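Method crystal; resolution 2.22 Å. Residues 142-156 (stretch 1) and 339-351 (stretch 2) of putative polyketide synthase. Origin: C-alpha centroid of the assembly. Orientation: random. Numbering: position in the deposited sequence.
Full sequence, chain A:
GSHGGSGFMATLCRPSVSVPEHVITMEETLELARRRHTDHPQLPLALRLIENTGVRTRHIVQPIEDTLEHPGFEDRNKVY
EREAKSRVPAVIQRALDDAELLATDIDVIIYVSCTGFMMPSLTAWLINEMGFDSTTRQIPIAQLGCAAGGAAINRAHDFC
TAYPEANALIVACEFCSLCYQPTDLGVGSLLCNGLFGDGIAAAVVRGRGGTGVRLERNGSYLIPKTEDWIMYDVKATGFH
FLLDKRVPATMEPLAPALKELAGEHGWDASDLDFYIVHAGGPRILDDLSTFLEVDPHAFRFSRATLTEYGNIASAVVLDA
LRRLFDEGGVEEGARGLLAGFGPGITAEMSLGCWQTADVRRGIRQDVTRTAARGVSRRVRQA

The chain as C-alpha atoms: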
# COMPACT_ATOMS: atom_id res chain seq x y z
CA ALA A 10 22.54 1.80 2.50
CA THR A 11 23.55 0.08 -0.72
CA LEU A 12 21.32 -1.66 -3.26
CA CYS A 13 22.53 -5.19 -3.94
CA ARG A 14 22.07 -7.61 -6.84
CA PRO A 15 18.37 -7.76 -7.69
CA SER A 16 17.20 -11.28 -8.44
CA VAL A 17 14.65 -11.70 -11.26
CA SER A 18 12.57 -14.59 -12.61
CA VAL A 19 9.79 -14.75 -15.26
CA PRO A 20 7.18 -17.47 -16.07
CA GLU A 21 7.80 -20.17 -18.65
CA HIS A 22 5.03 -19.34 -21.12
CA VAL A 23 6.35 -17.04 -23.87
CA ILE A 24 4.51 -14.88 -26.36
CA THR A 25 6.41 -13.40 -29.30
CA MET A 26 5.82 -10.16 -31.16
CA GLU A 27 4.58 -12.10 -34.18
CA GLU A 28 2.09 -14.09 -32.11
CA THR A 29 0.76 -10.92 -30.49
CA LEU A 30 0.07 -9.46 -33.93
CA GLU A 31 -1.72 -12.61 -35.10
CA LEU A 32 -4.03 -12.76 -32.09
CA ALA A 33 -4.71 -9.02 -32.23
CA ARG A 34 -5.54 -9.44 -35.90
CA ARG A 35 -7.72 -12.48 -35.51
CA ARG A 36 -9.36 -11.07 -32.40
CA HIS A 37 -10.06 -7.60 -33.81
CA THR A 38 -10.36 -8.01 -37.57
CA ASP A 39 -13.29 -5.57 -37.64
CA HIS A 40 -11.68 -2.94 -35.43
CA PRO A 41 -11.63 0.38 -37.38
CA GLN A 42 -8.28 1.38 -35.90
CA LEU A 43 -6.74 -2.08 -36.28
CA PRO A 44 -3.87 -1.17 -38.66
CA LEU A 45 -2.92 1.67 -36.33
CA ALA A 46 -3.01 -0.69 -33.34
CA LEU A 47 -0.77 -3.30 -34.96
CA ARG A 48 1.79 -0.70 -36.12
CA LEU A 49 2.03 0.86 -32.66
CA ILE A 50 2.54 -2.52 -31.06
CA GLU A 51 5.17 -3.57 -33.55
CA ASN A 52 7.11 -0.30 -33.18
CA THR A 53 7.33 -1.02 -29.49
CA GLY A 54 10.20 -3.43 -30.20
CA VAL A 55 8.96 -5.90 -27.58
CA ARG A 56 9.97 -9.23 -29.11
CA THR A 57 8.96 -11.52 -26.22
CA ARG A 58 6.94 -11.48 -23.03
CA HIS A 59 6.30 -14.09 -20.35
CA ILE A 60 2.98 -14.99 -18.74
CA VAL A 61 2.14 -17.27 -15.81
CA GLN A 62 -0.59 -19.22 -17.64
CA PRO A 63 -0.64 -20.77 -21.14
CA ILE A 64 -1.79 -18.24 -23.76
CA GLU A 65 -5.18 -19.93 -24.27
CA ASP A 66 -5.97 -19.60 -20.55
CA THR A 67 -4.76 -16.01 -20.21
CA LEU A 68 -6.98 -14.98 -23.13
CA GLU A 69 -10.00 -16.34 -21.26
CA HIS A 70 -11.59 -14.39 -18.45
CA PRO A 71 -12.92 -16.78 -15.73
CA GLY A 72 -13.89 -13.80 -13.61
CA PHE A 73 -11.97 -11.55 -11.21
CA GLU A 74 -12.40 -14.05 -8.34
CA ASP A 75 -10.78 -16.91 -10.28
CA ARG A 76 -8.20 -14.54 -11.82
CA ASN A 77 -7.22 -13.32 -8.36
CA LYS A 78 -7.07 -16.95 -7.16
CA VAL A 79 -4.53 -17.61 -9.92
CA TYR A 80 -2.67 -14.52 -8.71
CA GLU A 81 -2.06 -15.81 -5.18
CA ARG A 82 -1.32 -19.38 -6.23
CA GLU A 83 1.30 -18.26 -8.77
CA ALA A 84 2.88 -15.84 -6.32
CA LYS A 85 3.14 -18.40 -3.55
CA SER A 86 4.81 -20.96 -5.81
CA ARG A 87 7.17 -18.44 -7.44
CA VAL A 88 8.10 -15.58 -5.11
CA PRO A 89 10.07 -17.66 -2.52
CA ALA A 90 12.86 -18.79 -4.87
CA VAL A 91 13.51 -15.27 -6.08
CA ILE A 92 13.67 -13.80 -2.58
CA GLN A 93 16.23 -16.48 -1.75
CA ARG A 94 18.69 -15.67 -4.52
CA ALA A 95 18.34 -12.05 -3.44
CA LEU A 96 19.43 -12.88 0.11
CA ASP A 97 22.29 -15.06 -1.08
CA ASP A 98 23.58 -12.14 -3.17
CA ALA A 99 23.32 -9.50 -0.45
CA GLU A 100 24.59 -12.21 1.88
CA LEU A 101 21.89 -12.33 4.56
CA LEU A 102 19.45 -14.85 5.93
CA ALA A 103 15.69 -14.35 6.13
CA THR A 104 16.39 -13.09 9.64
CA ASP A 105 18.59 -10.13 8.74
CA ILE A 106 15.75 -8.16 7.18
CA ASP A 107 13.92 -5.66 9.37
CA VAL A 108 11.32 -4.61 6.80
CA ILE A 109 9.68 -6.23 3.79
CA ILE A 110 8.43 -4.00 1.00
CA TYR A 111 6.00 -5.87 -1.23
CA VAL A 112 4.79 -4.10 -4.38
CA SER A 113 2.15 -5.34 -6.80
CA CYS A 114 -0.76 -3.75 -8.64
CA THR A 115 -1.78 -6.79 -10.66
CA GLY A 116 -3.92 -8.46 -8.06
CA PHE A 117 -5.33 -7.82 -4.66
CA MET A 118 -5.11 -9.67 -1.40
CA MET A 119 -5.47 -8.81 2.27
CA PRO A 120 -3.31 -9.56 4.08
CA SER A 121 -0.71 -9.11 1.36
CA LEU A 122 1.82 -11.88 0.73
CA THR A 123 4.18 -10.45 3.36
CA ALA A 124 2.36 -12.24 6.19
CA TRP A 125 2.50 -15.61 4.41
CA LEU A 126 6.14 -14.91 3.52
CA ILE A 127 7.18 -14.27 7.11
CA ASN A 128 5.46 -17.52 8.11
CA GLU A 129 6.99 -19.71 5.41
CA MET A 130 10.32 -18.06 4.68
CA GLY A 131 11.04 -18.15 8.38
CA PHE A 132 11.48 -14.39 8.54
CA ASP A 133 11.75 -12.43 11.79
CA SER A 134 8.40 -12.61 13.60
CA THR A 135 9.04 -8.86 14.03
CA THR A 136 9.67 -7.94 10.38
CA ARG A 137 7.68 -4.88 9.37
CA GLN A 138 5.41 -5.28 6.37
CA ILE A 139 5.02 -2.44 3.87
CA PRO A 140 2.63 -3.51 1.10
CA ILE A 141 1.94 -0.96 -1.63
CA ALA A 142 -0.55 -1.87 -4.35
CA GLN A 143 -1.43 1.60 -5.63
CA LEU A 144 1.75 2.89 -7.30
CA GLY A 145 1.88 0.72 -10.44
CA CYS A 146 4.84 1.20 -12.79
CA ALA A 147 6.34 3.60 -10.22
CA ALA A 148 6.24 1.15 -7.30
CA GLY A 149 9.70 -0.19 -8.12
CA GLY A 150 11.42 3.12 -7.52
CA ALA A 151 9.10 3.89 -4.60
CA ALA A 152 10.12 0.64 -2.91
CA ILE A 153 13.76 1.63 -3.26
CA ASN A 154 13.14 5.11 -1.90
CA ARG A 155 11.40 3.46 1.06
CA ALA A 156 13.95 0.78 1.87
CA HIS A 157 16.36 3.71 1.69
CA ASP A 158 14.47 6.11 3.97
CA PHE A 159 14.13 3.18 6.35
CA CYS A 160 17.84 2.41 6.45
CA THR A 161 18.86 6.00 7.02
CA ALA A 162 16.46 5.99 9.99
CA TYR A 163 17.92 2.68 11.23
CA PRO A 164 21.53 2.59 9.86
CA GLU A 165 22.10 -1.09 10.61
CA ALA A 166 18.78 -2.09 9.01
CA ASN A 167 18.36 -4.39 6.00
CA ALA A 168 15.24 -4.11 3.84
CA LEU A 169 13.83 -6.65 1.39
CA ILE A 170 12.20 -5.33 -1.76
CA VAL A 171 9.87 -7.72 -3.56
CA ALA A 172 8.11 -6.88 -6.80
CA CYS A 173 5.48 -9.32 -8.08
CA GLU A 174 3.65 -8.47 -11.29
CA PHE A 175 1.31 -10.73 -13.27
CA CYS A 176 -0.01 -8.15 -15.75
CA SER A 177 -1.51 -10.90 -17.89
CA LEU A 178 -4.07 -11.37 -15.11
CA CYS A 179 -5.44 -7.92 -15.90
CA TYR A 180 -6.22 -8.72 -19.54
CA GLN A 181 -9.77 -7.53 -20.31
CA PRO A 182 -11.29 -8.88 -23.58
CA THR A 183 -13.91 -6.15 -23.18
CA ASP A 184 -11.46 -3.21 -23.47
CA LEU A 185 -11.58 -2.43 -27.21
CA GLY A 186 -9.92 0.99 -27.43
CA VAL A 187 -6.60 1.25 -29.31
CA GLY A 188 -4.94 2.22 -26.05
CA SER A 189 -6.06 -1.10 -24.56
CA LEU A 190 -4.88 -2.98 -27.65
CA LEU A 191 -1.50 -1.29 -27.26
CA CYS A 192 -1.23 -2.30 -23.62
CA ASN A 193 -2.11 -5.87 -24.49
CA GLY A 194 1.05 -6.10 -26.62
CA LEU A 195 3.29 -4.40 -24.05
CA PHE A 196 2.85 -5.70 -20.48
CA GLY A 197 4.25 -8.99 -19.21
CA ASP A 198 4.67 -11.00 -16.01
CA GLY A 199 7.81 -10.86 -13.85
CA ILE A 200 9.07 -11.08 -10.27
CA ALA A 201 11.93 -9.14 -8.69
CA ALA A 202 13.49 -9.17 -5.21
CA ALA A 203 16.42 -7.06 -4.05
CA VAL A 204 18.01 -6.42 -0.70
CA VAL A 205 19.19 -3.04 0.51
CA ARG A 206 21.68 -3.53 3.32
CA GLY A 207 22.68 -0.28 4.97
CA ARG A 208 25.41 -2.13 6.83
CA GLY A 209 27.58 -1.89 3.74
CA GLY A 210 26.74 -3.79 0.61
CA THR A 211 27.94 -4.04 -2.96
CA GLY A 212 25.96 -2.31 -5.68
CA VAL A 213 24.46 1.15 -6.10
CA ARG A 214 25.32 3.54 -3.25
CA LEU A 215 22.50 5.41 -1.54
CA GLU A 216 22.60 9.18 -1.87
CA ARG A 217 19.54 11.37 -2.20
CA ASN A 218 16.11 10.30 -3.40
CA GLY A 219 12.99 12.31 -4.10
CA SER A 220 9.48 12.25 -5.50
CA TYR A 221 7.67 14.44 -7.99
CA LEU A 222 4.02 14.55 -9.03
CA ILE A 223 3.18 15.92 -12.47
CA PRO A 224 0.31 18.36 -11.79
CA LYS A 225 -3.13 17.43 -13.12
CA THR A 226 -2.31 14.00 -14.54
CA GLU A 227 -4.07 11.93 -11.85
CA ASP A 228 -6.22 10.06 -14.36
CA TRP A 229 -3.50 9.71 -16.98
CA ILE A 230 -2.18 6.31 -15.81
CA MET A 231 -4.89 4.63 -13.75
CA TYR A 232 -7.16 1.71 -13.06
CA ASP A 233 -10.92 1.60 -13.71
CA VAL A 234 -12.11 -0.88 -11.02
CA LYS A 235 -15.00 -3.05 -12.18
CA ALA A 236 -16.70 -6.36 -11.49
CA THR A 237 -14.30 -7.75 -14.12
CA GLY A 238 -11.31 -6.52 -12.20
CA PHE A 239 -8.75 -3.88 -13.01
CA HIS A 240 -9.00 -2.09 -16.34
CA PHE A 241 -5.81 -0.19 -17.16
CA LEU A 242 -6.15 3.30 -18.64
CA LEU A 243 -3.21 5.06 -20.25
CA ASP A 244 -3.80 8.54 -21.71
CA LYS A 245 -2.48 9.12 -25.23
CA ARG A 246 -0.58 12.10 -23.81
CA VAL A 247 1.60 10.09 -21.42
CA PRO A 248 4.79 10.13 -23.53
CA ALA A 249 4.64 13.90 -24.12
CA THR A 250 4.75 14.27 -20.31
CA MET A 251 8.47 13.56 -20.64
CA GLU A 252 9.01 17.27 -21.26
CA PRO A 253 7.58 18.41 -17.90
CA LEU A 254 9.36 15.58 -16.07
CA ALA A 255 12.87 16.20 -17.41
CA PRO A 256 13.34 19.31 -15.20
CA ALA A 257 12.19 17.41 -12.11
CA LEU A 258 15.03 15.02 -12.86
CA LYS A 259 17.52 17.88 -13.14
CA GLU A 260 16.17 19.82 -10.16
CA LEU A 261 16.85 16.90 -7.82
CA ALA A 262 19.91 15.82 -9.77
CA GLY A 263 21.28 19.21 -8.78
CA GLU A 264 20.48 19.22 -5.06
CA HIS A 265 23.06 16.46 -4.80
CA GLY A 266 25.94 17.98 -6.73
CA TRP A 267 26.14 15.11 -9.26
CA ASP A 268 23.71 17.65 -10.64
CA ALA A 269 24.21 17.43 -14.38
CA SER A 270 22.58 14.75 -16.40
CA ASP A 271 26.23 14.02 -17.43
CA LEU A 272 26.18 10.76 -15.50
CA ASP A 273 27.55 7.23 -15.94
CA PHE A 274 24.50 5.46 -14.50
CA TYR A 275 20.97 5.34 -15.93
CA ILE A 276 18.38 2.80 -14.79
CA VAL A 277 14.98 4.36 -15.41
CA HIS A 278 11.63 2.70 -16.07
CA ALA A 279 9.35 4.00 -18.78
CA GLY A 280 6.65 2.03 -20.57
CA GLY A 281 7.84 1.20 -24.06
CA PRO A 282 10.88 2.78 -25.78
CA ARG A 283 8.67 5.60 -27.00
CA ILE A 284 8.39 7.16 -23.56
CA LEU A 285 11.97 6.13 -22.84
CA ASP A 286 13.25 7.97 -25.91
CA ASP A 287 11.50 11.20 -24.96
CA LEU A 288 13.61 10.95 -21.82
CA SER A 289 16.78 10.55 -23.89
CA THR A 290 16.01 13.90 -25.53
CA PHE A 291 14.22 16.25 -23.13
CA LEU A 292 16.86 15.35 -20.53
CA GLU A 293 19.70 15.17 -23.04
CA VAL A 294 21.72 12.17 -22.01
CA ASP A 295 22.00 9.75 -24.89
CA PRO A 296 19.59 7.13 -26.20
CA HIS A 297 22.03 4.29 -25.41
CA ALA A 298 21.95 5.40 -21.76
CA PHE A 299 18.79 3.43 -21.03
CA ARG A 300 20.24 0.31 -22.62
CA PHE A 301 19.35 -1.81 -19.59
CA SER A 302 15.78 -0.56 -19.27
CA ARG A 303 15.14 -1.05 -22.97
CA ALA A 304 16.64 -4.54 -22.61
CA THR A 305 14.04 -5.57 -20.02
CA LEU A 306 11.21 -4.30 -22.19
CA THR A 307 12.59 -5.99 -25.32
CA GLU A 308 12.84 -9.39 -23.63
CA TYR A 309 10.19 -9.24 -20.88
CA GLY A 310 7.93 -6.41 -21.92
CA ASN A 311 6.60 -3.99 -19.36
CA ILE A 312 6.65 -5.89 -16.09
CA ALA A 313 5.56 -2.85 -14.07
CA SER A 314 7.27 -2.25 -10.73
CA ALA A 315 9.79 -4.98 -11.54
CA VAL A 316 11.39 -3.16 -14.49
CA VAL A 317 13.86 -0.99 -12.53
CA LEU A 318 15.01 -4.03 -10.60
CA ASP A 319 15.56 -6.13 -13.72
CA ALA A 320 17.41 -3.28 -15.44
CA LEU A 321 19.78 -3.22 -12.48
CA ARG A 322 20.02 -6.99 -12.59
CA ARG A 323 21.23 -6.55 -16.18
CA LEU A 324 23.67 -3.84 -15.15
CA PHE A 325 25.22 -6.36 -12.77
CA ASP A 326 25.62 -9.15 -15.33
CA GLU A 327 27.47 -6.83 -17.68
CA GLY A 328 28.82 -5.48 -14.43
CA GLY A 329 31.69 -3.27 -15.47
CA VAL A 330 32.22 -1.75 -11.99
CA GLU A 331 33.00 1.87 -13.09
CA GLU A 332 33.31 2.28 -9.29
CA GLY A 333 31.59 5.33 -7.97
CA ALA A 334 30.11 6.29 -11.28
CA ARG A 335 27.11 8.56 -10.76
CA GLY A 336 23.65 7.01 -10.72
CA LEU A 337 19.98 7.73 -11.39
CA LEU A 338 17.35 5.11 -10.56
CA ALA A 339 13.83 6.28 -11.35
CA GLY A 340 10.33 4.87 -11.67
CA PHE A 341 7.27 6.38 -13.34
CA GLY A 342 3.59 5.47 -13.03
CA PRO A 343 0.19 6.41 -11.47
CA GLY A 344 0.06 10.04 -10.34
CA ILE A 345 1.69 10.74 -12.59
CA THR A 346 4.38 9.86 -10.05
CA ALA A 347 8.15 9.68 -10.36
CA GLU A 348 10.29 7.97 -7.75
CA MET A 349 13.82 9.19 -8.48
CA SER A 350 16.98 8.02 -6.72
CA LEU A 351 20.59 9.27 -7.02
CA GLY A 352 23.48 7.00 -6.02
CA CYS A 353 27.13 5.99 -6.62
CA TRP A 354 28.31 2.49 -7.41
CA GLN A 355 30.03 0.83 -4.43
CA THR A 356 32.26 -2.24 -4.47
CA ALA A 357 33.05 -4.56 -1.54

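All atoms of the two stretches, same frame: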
# COMPACT_ATOMS: atom_id res chain seq x y z
N ALA A 142 0.08 -1.39 -3.12
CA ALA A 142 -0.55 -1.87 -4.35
C ALA A 142 -1.01 -0.76 -5.28
O ALA A 142 -1.40 -1.03 -6.40
CB ALA A 142 -1.73 -2.77 -4.01
N GLN A 143 -0.93 0.49 -4.83
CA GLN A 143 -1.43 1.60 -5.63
C GLN A 143 -0.45 2.53 -6.33
O GLN A 143 -0.79 3.67 -6.62
CB GLN A 143 -2.36 2.43 -4.76
CG GLN A 143 -3.50 1.63 -4.16
CD GLN A 143 -4.10 2.30 -2.94
OE1 GLN A 143 -3.51 2.28 -1.85
NE2 GLN A 143 -5.27 2.90 -3.10
N LEU A 144 0.76 2.05 -6.63
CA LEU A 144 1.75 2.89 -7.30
C LEU A 144 2.21 2.36 -8.66
O LEU A 144 3.13 2.92 -9.26
CB LEU A 144 2.95 3.12 -6.39
CG LEU A 144 2.66 4.13 -5.27
CD1 LEU A 144 3.85 4.24 -4.34
CD2 LEU A 144 2.31 5.48 -5.87
N GLY A 145 1.57 1.30 -9.13
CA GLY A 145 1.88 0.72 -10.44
C GLY A 145 3.32 0.67 -10.95
O GLY A 145 4.22 0.15 -10.29
N CYS A 146 3.53 1.20 -12.16
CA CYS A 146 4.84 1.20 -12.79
C CYS A 146 5.90 1.98 -12.00
O CYS A 146 7.10 1.83 -12.23
CB CYS A 146 4.74 1.75 -14.21
SG CYS A 146 3.87 0.67 -15.39
N ALA A 147 5.45 2.79 -11.05
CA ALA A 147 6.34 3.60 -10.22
C ALA A 147 6.70 2.92 -8.90
O ALA A 147 7.60 3.37 -8.20
CB ALA A 147 5.68 4.96 -9.93
N ALA A 148 6.00 1.84 -8.56
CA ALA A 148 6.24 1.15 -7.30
C ALA A 148 7.66 0.63 -7.12
O ALA A 148 8.14 0.52 -6.00
CB ALA A 148 5.25 0.00 -7.14
N GLY A 149 8.33 0.30 -8.22
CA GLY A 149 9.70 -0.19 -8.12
C GLY A 149 10.57 0.86 -7.45
O GLY A 149 11.14 0.63 -6.38
N GLY A 150 10.64 2.03 -8.07
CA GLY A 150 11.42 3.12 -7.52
C GLY A 150 10.95 3.51 -6.13
O GLY A 150 11.77 3.79 -5.25
N ALA A 151 9.64 3.54 -5.91
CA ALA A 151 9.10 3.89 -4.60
C ALA A 151 9.56 2.91 -3.52
O ALA A 151 9.80 3.31 -2.38
CB ALA A 151 7.58 3.94 -4.64
N ALA A 152 9.68 1.64 -3.87
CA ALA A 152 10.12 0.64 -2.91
C ALA A 152 11.55 0.96 -2.49
O ALA A 152 11.90 0.94 -1.31
CB ALA A 152 10.05 -0.75 -3.52
N ILE A 153 12.37 1.27 -3.49
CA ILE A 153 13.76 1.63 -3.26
C ILE A 153 13.80 2.81 -2.31
O ILE A 153 14.36 2.72 -1.22
CB ILE A 153 14.45 2.02 -4.57
CG1 ILE A 153 14.63 0.78 -5.45
CG2 ILE A 153 15.78 2.69 -4.28
CD1 ILE A 153 14.98 1.08 -6.90
N ASN A 154 13.17 3.91 -2.72
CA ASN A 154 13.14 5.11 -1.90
C ASN A 154 12.66 4.84 -0.48
O ASN A 154 12.98 5.59 0.43
CB ASN A 154 12.25 6.17 -2.55
CG ASN A 154 12.83 6.68 -3.84
OD1 ASN A 154 13.93 6.29 -4.22
ND2 ASN A 154 12.10 7.55 -4.52
N ARG A 155 11.89 3.77 -0.28
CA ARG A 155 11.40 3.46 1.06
C ARG A 155 12.44 2.67 1.83
O ARG A 155 12.76 3.01 2.97
CB ARG A 155 10.08 2.67 1.02
CG ARG A 155 8.86 3.48 0.63
CD ARG A 155 8.95 4.92 1.09
NE ARG A 155 9.14 5.83 -0.04
CZ ARG A 155 9.65 7.05 0.05
NH1 ARG A 155 10.03 7.52 1.23
NH2 ARG A 155 9.79 7.79 -1.03
N ALA A 156 12.94 1.61 1.22
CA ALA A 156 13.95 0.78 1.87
C ALA A 156 15.10 1.69 2.29
O ALA A 156 15.76 1.47 3.30
CB ALA A 156 14.44 -0.28 0.91
N ALA A 339 15.12 5.62 -11.39
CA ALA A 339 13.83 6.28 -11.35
C ALA A 339 12.70 5.38 -11.83
O ALA A 339 12.91 4.48 -12.65
CB ALA A 339 13.86 7.56 -12.18
N GLY A 340 11.50 5.63 -11.30
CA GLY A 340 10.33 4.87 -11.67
C GLY A 340 9.19 5.82 -11.97
O GLY A 340 9.04 6.83 -11.29
N PHE A 341 8.39 5.52 -12.98
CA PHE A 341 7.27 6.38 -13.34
C PHE A 341 5.98 5.58 -13.45
O PHE A 341 5.98 4.47 -13.98
CB PHE A 341 7.55 7.09 -14.67
CG PHE A 341 8.82 7.88 -14.67
CD1 PHE A 341 9.61 7.95 -15.82
CD2 PHE A 341 9.25 8.55 -13.53
CE1 PHE A 341 10.82 8.66 -15.82
CE2 PHE A 341 10.45 9.26 -13.53
CZ PHE A 341 11.23 9.31 -14.67
N GLY A 342 4.88 6.15 -12.97
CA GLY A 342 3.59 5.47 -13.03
C GLY A 342 2.43 6.34 -12.55
O GLY A 342 2.47 7.55 -12.71
N PRO A 343 1.38 5.73 -11.98
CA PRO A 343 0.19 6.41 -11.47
C PRO A 343 0.48 7.69 -10.67
O PRO A 343 1.27 7.67 -9.72
CB PRO A 343 -0.46 5.33 -10.61
CG PRO A 343 -0.20 4.10 -11.41
CD PRO A 343 1.25 4.26 -11.81
N GLY A 344 -0.16 8.79 -11.04
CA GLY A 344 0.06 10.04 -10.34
C GLY A 344 -0.25 11.29 -11.17
O GLY A 344 -1.20 12.01 -10.87
N ILE A 345 0.54 11.56 -12.21
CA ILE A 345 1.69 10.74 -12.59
C ILE A 345 2.81 10.93 -11.58
O ILE A 345 3.21 12.06 -11.27
CB ILE A 345 2.17 11.14 -14.00
CG1 ILE A 345 1.07 10.82 -15.02
CG2 ILE A 345 3.46 10.42 -14.34
CD1 ILE A 345 1.38 11.23 -16.45
N THR A 346 3.32 9.82 -11.04
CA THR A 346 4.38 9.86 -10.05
C THR A 346 5.73 9.43 -10.59
O THR A 346 5.83 8.64 -11.52
CB THR A 346 4.06 8.96 -8.85
OG1 THR A 346 2.83 9.39 -8.26
CG2 THR A 346 5.17 9.05 -7.81
N ALA A 347 6.78 9.98 -9.98
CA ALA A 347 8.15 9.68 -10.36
C ALA A 347 8.98 9.48 -9.10
O ALA A 347 9.18 10.40 -8.32
CB ALA A 347 8.71 10.84 -11.18
N GLU A 348 9.45 8.25 -8.90
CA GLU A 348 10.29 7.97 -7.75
C GLU A 348 11.73 7.93 -8.26
O GLU A 348 12.17 6.95 -8.85
CB GLU A 348 9.91 6.63 -7.11
CG GLU A 348 8.54 6.64 -6.42
CD GLU A 348 8.48 7.56 -5.20
OE1 GLU A 348 8.65 8.78 -5.37
OE2 GLU A 348 8.26 7.06 -4.08
N MET A 349 12.43 9.04 -8.04
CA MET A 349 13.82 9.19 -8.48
C MET A 349 14.78 8.87 -7.35
O MET A 349 14.47 9.07 -6.18
CB MET A 349 14.02 10.63 -8.96
CG MET A 349 13.06 11.02 -10.06
SD MET A 349 12.75 12.79 -10.22
CE MET A 349 11.51 13.04 -8.93
N SER A 350 15.96 8.37 -7.70
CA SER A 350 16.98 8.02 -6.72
C SER A 350 18.39 8.21 -7.28
O SER A 350 18.73 7.65 -8.32
CB SER A 350 16.78 6.56 -6.29
OG SER A 350 17.76 6.16 -5.36
N LEU A 351 19.21 9.01 -6.60
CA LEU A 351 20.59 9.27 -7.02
C LEU A 351 21.54 8.46 -6.14
O LEU A 351 21.39 8.42 -4.93
CB LEU A 351 20.91 10.77 -6.92
CG LEU A 351 20.16 11.74 -7.85
CD1 LEU A 351 20.57 13.18 -7.55
CD2 LEU A 351 20.47 11.39 -9.30

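Stretch 2 folds back on itself as two paired strands, and the loop and helix of stretch 1 pack across one face of that pair; together they bury 592 Å². Gly340 N donates to Glu348 O at 2.9 Å and Glu348 N to Gly340 O at 2.8 Å, which pairs the two strands; Gly340 and Glu348 both lie close to Gly150. At Gly340 the packing leaves little room: an ideal CB would lie a tight 3.2 Å from Gly150 N. Gly150 is the stricter case: an ideal CB there would clash with Glu348 O at 2.8 Å and lie a tight 3.1 Å from Gly340 N.

Phe341 points its CA-to-CB bond away, so its contact is made by backbone: its O lies 3.0 Å from Cys146 CB and 3.4 Å from Ala147 N, the latter at an angle too poor for a hydrogen bond. Gly342 again admits close packing, with Ala147 CB 3.4 Å from Gly342 N; a CB here would clash with Ala147 N at 2.6 Å. Pro343 turns toward stretch 1 and sets its CD 3.4 Å from Leu144 O and 3.8 Å from Gly145 CA, a compact apolar ring against a backbone turn.

Past the cis peptide before Ile345, Thr346 points toward stretch 1, its CB 4.4 Å from Ala147 CB. Glu348 is the most heavily covered residue, with 99 Å² masked. Its chain, m at chi1 and chi2, runs along the helix: Glu348 CB meets Gly150 C at 3.4 Å, and Glu348 OE2 approaches Ala151 CB at 3.2 Å. This buried carboxylate forms a salt bridge with Arg155, where NH2 donates a weak hydrogen bond to OE2 (3.5 Å, 163°) near the guanidinium plane.

Met349 points away but offers its O to Asn154 ND2 (3.3 Å, 137°). Ser350 then points back, its CB 3.5 Å from Asn154 OD1, and its small side chain leaves OG 4.1 Å from Ile153 CG2.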